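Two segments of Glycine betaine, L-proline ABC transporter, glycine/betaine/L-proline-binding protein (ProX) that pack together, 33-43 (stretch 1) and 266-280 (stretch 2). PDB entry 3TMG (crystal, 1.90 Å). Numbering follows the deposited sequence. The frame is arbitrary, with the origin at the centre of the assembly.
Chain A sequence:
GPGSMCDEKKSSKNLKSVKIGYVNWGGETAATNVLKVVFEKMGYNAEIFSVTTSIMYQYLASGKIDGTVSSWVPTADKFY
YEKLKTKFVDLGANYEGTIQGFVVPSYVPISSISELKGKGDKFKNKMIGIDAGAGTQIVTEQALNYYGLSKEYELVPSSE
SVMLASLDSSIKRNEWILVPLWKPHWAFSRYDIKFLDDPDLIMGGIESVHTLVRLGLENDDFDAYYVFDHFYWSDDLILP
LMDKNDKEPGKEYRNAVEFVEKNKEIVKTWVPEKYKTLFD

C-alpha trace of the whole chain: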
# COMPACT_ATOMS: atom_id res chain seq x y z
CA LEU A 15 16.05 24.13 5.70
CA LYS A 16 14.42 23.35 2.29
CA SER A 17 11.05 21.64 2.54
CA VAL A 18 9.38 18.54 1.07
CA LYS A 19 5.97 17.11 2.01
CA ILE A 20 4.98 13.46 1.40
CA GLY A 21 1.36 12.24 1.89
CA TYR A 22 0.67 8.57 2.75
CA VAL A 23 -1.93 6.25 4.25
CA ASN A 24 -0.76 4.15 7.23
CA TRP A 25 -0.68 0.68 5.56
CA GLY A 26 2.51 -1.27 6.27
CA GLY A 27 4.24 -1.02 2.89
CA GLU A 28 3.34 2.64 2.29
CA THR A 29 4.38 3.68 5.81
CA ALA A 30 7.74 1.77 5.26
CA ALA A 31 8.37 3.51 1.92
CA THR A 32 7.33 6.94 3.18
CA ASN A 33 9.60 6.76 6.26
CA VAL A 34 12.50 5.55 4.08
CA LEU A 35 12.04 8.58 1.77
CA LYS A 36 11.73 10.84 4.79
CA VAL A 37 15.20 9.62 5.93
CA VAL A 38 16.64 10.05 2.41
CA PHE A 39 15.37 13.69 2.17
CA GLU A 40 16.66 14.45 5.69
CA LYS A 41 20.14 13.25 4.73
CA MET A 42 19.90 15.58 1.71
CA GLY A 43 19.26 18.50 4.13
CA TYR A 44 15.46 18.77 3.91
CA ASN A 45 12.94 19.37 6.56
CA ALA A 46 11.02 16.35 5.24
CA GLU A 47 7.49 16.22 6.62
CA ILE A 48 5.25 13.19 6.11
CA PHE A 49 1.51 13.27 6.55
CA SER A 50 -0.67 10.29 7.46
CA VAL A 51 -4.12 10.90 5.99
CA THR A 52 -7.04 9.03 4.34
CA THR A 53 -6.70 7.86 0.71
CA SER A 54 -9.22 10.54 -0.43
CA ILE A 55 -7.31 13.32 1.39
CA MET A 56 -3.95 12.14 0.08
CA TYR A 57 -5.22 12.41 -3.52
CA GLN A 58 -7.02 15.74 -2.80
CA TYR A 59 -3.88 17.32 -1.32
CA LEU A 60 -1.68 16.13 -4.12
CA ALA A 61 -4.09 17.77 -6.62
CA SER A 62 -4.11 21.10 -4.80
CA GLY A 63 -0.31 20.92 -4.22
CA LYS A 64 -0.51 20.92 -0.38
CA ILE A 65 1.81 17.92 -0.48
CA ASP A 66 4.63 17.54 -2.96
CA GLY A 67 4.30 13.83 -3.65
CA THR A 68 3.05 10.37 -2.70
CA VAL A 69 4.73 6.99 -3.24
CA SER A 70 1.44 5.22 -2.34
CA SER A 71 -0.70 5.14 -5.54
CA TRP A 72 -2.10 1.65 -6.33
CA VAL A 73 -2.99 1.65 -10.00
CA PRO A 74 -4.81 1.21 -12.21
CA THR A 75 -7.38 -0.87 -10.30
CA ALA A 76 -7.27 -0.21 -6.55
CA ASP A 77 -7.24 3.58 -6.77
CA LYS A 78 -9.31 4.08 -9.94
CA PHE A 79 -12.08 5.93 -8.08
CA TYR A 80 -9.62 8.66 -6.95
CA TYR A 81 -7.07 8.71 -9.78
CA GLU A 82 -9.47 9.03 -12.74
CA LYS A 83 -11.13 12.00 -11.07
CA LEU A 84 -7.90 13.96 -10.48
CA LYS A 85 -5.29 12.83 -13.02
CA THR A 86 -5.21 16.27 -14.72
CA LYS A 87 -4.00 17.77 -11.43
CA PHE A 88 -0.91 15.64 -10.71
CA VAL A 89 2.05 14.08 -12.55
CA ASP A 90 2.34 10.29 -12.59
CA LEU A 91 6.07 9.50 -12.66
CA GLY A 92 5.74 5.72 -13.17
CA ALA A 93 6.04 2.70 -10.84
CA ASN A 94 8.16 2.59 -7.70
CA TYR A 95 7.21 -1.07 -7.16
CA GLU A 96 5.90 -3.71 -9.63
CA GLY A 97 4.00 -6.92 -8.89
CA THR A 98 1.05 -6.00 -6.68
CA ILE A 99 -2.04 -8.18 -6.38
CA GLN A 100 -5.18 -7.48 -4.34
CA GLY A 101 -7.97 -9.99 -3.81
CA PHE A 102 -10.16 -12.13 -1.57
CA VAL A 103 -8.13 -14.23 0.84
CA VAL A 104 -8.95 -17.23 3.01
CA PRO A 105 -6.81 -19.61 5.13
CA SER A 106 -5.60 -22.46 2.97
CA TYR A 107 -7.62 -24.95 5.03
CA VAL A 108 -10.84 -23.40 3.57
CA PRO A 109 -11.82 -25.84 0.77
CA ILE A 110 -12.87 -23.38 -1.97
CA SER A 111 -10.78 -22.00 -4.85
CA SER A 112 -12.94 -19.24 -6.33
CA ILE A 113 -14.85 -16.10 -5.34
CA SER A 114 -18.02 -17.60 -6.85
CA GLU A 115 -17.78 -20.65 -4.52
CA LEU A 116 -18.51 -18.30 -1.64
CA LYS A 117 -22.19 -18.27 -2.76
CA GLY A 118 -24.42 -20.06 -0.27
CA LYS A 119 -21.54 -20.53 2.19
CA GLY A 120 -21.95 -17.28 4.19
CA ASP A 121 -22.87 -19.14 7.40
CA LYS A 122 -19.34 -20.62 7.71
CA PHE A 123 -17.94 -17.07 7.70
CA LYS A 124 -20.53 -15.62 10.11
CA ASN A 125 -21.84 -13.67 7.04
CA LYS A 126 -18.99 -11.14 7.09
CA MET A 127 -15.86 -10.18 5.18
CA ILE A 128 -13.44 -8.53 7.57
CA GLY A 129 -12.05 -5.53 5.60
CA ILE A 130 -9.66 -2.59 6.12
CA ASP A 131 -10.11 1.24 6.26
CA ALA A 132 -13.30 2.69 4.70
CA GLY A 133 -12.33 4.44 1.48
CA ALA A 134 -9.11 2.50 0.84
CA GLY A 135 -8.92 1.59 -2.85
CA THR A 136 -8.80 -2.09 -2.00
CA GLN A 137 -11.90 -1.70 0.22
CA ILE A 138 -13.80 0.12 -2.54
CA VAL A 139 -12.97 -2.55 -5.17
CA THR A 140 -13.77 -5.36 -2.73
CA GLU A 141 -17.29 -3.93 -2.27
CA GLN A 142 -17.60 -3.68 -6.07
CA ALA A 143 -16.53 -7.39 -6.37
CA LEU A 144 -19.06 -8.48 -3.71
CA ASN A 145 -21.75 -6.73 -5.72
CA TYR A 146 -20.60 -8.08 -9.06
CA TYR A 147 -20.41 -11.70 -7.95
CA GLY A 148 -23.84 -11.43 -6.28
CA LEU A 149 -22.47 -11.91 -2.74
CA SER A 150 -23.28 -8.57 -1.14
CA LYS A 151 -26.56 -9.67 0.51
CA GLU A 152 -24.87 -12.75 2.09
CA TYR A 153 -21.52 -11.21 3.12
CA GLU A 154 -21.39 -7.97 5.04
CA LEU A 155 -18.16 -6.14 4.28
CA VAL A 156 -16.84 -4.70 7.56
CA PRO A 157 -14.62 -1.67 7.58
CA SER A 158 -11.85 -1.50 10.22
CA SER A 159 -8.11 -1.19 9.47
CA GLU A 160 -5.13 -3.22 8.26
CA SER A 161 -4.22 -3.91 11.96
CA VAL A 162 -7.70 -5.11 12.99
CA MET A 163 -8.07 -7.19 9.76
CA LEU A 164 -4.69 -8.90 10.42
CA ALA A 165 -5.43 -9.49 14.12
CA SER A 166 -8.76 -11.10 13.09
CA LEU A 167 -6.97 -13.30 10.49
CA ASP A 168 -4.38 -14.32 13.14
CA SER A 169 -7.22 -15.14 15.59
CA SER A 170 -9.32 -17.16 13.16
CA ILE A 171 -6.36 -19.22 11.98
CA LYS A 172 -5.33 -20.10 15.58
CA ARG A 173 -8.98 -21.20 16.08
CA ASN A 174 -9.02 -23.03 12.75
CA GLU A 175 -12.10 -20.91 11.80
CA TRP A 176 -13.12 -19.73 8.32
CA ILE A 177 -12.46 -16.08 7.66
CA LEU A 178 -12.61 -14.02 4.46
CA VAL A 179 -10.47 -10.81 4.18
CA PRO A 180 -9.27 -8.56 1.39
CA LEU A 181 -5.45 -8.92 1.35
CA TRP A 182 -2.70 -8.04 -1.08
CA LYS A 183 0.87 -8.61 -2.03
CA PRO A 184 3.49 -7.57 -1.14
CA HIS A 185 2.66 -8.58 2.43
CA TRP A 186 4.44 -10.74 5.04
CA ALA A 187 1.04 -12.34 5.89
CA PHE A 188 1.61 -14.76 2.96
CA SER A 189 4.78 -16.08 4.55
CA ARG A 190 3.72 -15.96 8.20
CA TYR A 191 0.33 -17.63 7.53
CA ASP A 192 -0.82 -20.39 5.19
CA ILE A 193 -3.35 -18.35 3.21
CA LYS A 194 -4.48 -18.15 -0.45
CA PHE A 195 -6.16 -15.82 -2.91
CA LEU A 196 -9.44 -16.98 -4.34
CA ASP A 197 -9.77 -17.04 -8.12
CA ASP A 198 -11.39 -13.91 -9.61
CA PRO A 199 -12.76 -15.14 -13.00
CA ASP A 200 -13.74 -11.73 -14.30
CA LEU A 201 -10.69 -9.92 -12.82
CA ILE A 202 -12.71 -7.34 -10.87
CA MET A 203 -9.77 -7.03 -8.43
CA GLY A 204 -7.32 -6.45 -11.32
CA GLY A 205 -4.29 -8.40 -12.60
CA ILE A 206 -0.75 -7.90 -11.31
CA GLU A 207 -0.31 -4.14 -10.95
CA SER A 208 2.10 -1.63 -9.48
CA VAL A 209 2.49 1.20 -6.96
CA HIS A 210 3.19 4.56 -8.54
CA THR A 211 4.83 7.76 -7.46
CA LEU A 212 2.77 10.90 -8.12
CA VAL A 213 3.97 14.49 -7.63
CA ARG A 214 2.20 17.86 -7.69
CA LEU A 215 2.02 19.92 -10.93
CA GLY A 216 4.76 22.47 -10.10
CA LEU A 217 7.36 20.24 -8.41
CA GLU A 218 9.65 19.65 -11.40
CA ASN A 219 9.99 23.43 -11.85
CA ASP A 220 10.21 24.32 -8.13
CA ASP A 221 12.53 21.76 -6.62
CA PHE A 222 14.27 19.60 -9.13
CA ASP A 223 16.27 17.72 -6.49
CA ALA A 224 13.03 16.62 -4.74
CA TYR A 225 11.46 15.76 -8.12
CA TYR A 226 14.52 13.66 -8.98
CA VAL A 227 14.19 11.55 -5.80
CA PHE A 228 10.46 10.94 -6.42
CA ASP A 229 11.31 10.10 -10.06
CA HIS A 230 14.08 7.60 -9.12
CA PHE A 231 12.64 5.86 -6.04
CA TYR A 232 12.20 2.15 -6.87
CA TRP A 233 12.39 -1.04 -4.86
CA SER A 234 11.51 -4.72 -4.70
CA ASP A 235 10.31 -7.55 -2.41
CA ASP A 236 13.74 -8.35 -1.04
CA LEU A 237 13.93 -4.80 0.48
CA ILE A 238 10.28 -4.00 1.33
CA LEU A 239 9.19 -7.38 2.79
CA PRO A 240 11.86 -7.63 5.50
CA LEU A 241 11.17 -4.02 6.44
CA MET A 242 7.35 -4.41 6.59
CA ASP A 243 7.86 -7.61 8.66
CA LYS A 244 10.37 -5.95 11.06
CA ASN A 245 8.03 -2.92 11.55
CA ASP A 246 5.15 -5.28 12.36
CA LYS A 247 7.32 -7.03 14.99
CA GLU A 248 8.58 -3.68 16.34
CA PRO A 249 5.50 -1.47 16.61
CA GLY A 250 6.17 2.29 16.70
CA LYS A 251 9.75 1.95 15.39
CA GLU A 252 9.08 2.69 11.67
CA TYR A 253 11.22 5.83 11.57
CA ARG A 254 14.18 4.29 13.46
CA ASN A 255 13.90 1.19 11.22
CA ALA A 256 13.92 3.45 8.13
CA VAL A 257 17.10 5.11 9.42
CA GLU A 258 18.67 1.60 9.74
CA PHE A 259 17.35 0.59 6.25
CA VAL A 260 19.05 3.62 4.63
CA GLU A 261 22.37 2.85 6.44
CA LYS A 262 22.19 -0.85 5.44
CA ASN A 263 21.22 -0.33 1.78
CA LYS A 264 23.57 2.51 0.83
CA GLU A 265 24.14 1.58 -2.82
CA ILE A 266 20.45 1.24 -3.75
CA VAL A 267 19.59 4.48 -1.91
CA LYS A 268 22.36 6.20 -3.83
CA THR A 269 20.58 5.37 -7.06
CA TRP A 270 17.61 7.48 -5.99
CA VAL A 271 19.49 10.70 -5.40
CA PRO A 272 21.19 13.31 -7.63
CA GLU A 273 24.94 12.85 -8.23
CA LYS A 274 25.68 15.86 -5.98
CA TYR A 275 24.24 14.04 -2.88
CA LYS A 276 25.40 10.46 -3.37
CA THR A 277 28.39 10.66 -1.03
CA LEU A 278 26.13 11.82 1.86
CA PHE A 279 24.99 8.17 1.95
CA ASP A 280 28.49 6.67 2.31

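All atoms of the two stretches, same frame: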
# COMPACT_ATOMS: atom_id res chain seq x y z
N ASN A 33 8.53 6.55 5.28
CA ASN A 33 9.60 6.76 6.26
C ASN A 33 11.01 6.60 5.69
O ASN A 33 11.90 7.40 6.02
CB ASN A 33 9.40 5.88 7.51
CG ASN A 33 8.43 6.50 8.51
OD1 ASN A 33 8.86 7.23 9.38
ND2 ASN A 33 7.12 6.16 8.43
N VAL A 34 11.20 5.64 4.80
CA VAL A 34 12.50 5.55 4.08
C VAL A 34 12.78 6.85 3.31
O VAL A 34 13.86 7.42 3.47
CB VAL A 34 12.56 4.35 3.11
CG1 VAL A 34 13.79 4.46 2.16
CG2 VAL A 34 12.65 3.07 3.92
N LEU A 35 11.82 7.33 2.51
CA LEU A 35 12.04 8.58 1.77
C LEU A 35 12.21 9.79 2.69
O LEU A 35 13.01 10.71 2.41
CB LEU A 35 10.97 8.80 0.71
CG LEU A 35 11.14 7.94 -0.55
CD1 LEU A 35 10.17 8.41 -1.64
CD2 LEU A 35 12.55 7.93 -1.16
N LYS A 36 11.50 9.79 3.82
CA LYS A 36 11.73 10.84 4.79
C LYS A 36 13.22 10.89 5.21
O LYS A 36 13.83 11.97 5.27
CB LYS A 36 10.84 10.61 6.01
CG LYS A 36 10.97 11.73 7.03
CD LYS A 36 9.98 11.45 8.15
CE LYS A 36 10.60 11.86 9.43
NZ LYS A 36 9.84 13.00 9.97
N VAL A 37 13.78 9.74 5.53
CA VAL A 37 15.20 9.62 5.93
C VAL A 37 16.15 10.07 4.80
O VAL A 37 17.08 10.84 5.03
CB VAL A 37 15.52 8.18 6.41
CG1 VAL A 37 17.01 8.01 6.65
CG2 VAL A 37 14.74 7.91 7.70
N VAL A 38 15.87 9.63 3.58
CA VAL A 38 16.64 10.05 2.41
C VAL A 38 16.65 11.59 2.25
O VAL A 38 17.74 12.21 2.15
CB VAL A 38 16.09 9.36 1.15
CG1 VAL A 38 16.77 9.92 -0.08
CG2 VAL A 38 16.29 7.85 1.26
N PHE A 39 15.46 12.22 2.27
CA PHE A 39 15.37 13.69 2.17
C PHE A 39 16.07 14.41 3.34
O PHE A 39 16.72 15.44 3.14
CB PHE A 39 13.94 14.16 2.01
CG PHE A 39 13.38 14.00 0.64
CD1 PHE A 39 14.00 14.60 -0.45
CD2 PHE A 39 12.20 13.28 0.43
CE1 PHE A 39 13.46 14.44 -1.74
CE2 PHE A 39 11.67 13.14 -0.84
CZ PHE A 39 12.30 13.72 -1.93
N GLU A 40 15.93 13.89 4.56
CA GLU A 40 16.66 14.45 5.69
C GLU A 40 18.17 14.44 5.46
O GLU A 40 18.84 15.46 5.77
CB GLU A 40 16.34 13.74 7.00
CG GLU A 40 14.94 14.02 7.50
CD GLU A 40 14.53 13.17 8.70
OE1 GLU A 40 15.21 12.18 9.04
OE2 GLU A 40 13.51 13.50 9.32
N LYS A 41 18.70 13.33 4.96
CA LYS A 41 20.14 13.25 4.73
C LYS A 41 20.61 14.21 3.64
O LYS A 41 21.76 14.66 3.67
CB LYS A 41 20.59 11.83 4.45
CG LYS A 41 20.70 11.04 5.73
CD LYS A 41 20.74 9.56 5.45
CE LYS A 41 22.14 9.14 5.02
NZ LYS A 41 23.16 9.80 5.88
N MET A 42 19.70 14.51 2.70
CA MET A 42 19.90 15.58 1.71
C MET A 42 19.69 17.01 2.25
O MET A 42 19.87 17.98 1.50
CB MET A 42 19.00 15.38 0.48
CG MET A 42 19.28 14.11 -0.30
SD MET A 42 18.02 13.65 -1.51
CE MET A 42 17.88 15.14 -2.52
N GLY A 43 19.34 17.16 3.53
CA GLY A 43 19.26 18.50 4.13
C GLY A 43 17.87 19.11 4.10
O GLY A 43 17.71 20.31 4.30
N ILE A 266 21.77 1.06 -3.13
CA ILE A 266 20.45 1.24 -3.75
C ILE A 266 19.96 2.68 -3.49
O ILE A 266 19.42 3.35 -4.40
CB ILE A 266 19.41 0.20 -3.27
CG1 ILE A 266 19.81 -1.22 -3.73
CG2 ILE A 266 18.01 0.53 -3.78
CD1 ILE A 266 19.93 -1.40 -5.24
N VAL A 267 20.13 3.16 -2.26
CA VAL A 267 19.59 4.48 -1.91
C VAL A 267 20.26 5.53 -2.76
O VAL A 267 19.59 6.45 -3.26
CB VAL A 267 19.71 4.80 -0.40
CG1 VAL A 267 19.41 6.27 -0.13
CG2 VAL A 267 18.76 3.88 0.40
N LYS A 268 21.58 5.36 -2.94
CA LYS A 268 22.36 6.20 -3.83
C LYS A 268 21.75 6.35 -5.20
O LYS A 268 21.80 7.43 -5.77
CB LYS A 268 23.81 5.70 -3.95
CG LYS A 268 24.70 6.11 -2.79
CD LYS A 268 26.14 5.78 -3.17
CE LYS A 268 27.00 5.76 -1.93
NZ LYS A 268 28.33 5.20 -2.31
N THR A 269 21.20 5.29 -5.75
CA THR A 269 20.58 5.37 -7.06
C THR A 269 19.37 6.31 -7.12
O THR A 269 18.94 6.70 -8.20
CB THR A 269 20.19 3.99 -7.67
OG1 THR A 269 19.04 3.45 -7.01
CG2 THR A 269 21.38 3.02 -7.63
N TRP A 270 18.82 6.68 -5.96
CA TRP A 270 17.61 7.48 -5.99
C TRP A 270 17.89 8.95 -5.96
O TRP A 270 16.95 9.77 -6.08
CB TRP A 270 16.66 7.13 -4.84
CG TRP A 270 16.30 5.65 -4.70
CD1 TRP A 270 16.25 4.66 -5.68
CD2 TRP A 270 15.87 5.02 -3.47
NE1 TRP A 270 15.84 3.45 -5.12
CE2 TRP A 270 15.62 3.62 -3.78
CE3 TRP A 270 15.70 5.47 -2.13
CZ2 TRP A 270 15.21 2.72 -2.79
CZ3 TRP A 270 15.26 4.57 -1.17
CH2 TRP A 270 15.02 3.23 -1.50
N VAL A 271 19.17 9.31 -5.73
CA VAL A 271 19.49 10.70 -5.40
C VAL A 271 20.39 11.33 -6.48
O VAL A 271 21.16 10.62 -7.14
CB VAL A 271 20.09 10.90 -3.96
CG1 VAL A 271 19.19 10.30 -2.87
CG2 VAL A 271 21.54 10.41 -3.82
N PRO A 272 20.31 12.67 -6.64
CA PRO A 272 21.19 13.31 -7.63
C PRO A 272 22.67 13.08 -7.29
O PRO A 272 23.03 12.94 -6.11
CB PRO A 272 20.83 14.81 -7.50
CG PRO A 272 19.42 14.79 -7.01
CD PRO A 272 19.40 13.65 -6.03
N GLU A 273 23.50 13.07 -8.33
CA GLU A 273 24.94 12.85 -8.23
C GLU A 273 25.58 13.60 -7.06
O GLU A 273 26.28 13.02 -6.24
CB GLU A 273 25.59 13.29 -9.56
CG GLU A 273 27.09 13.08 -9.64
CD GLU A 273 27.49 11.64 -9.40
OE1 GLU A 273 26.79 10.73 -9.87
OE2 GLU A 273 28.52 11.44 -8.75
N LYS A 274 25.32 14.91 -7.03
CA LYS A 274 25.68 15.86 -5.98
C LYS A 274 25.60 15.31 -4.53
O LYS A 274 26.42 15.65 -3.69
CB LYS A 274 24.61 16.94 -6.09
CG LYS A 274 24.98 18.39 -6.03
CD LYS A 274 23.69 19.09 -5.64
CE LYS A 274 23.43 20.37 -6.43
NZ LYS A 274 22.02 20.81 -6.18
N TYR A 275 24.57 14.50 -4.25
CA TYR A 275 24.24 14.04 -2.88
C TYR A 275 24.70 12.63 -2.54
O TYR A 275 24.56 12.20 -1.38
CB TYR A 275 22.71 14.03 -2.69
CG TYR A 275 22.05 15.38 -2.78
CD1 TYR A 275 21.96 16.20 -1.66
CD2 TYR A 275 21.55 15.84 -3.99
CE1 TYR A 275 21.35 17.44 -1.73
CE2 TYR A 275 20.95 17.09 -4.08
CZ TYR A 275 20.83 17.87 -2.96
OH TYR A 275 20.24 19.12 -3.04
N LYS A 276 25.21 11.90 -3.53
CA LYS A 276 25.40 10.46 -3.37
C LYS A 276 26.37 10.15 -2.23
O LYS A 276 26.14 9.21 -1.46
CB LYS A 276 25.83 9.76 -4.67
CG LYS A 276 24.85 9.90 -5.82
CD LYS A 276 25.14 8.91 -6.97
CE LYS A 276 24.27 9.17 -8.20
NZ LYS A 276 22.92 8.54 -8.13
N THR A 277 27.42 10.95 -2.08
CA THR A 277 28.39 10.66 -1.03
C THR A 277 27.88 10.91 0.40
O THR A 277 28.45 10.36 1.34
CB THR A 277 29.75 11.35 -1.25
OG1 THR A 277 29.59 12.77 -1.17
CG2 THR A 277 30.28 10.97 -2.58
N LEU A 278 26.78 11.67 0.55
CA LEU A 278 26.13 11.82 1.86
C LEU A 278 25.61 10.48 2.42
O LEU A 278 25.38 10.34 3.61
CB LEU A 278 25.00 12.87 1.82
CG LEU A 278 25.40 14.33 1.51
CD1 LEU A 278 24.19 15.19 1.19
CD2 LEU A 278 26.20 14.96 2.65
N PHE A 279 25.49 9.48 1.55
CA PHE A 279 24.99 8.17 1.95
C PHE A 279 26.10 7.13 2.19
O PHE A 279 25.81 5.95 2.46
CB PHE A 279 23.93 7.69 0.95
CG PHE A 279 22.73 8.60 0.91
CD1 PHE A 279 22.70 9.70 0.06
CD2 PHE A 279 21.63 8.38 1.76
CE1 PHE A 279 21.60 10.55 0.03
CE2 PHE A 279 20.53 9.23 1.74
CZ PHE A 279 20.50 10.30 0.87
N ASP A 280 27.36 7.57 2.11
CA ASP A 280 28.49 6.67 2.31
C ASP A 280 28.76 6.43 3.77
O ASP A 280 28.39 7.24 4.63
CB ASP A 280 29.72 7.20 1.59
CG ASP A 280 29.70 6.83 0.14
OD1 ASP A 280 29.21 5.71 -0.14
OD2 ASP A 280 30.11 7.65 -0.73
OXT ASP A 280 29.33 5.39 4.10
O HOH W 1 25.62 8.31 5.81

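A helix packed against an irregular chain end illustrates a general principle: the helix offers residues spaced three or four apart, and the partner packs its apolar side chains against that stripe. In this ProX protein the two segments lie at least 229 residues apart in sequence wherever they touch, yet they bury 516 Å² between them, with apolar side chains making most of the contacts and one direct hydrogen bond at the margin.

Asn 33 is out of reach, and the stripe begins at Val 34, whose CA-to-CB bond points toward stretch 2. Its CG1 lies 3.6 Å from CZ3 of Trp 270, at the edge of the indole and near its plane. Leu 35 starts sideways, but its end swings closer and brings CD2 to 4.1 Å from Trp 270 CE3. Lys 36 is out of reach, and Val 37 makes no contact.

One turn on, Val 38 touches four residues of stretch 2. Its two methyl groups diverge: CG2 meets Val 267 CG1 at 3.8 Å and the edge of Trp 270 at CE3, 4.2 Å away, while CG1 approaches Val 271 CG1 at 3.7 Å and Phe 279 CZ at 3.9 Å. A short, branched side chain suits a site with neighbours on several sides. The CA-to-CB bonds of Phe 39 and Glu 40 point away, and neither residue touches stretch 2; Glu 40 forms a long salt bridge along the helix, its OE2 3.8 Å from Lys 36 NZ.

Lys 41 supplies the polar element at the exposed margin. Its aliphatic part packs on Phe 279, with CE 3.4 Å from CD2, and its amine donates a hydrogen bond to the backbone, NZ to Leu 278 O, at 3.2 Å. A water reinforces this link, accepting from Lys 41 NZ at 2.9 Å and donating to Leu 278 O at 3.0 Å and to Asp 280 O at 3.2 Å. A long chain with a charged tip can thus serve apolar and polar neighbours together.

Met 42, just past the helix, is buried and has the largest covered area of any residue here. With rotamers m, t and p, its chain places CE over one face of Tyr 275, 3.9 Å from the ring centroid and only 8° off the normal, a CH-pi contact. Its SD also lies 3.8 Å from Val 271 CG1, and its CG 4.2 Å from the edge of Phe 279 at CZ. The unbranched thioether reaches all these surfaces. Gly 43 then closes the helix in a Schellman motif; its positive phi calls for glycine, since a CB would jam against the preceding carbonyl oxygen.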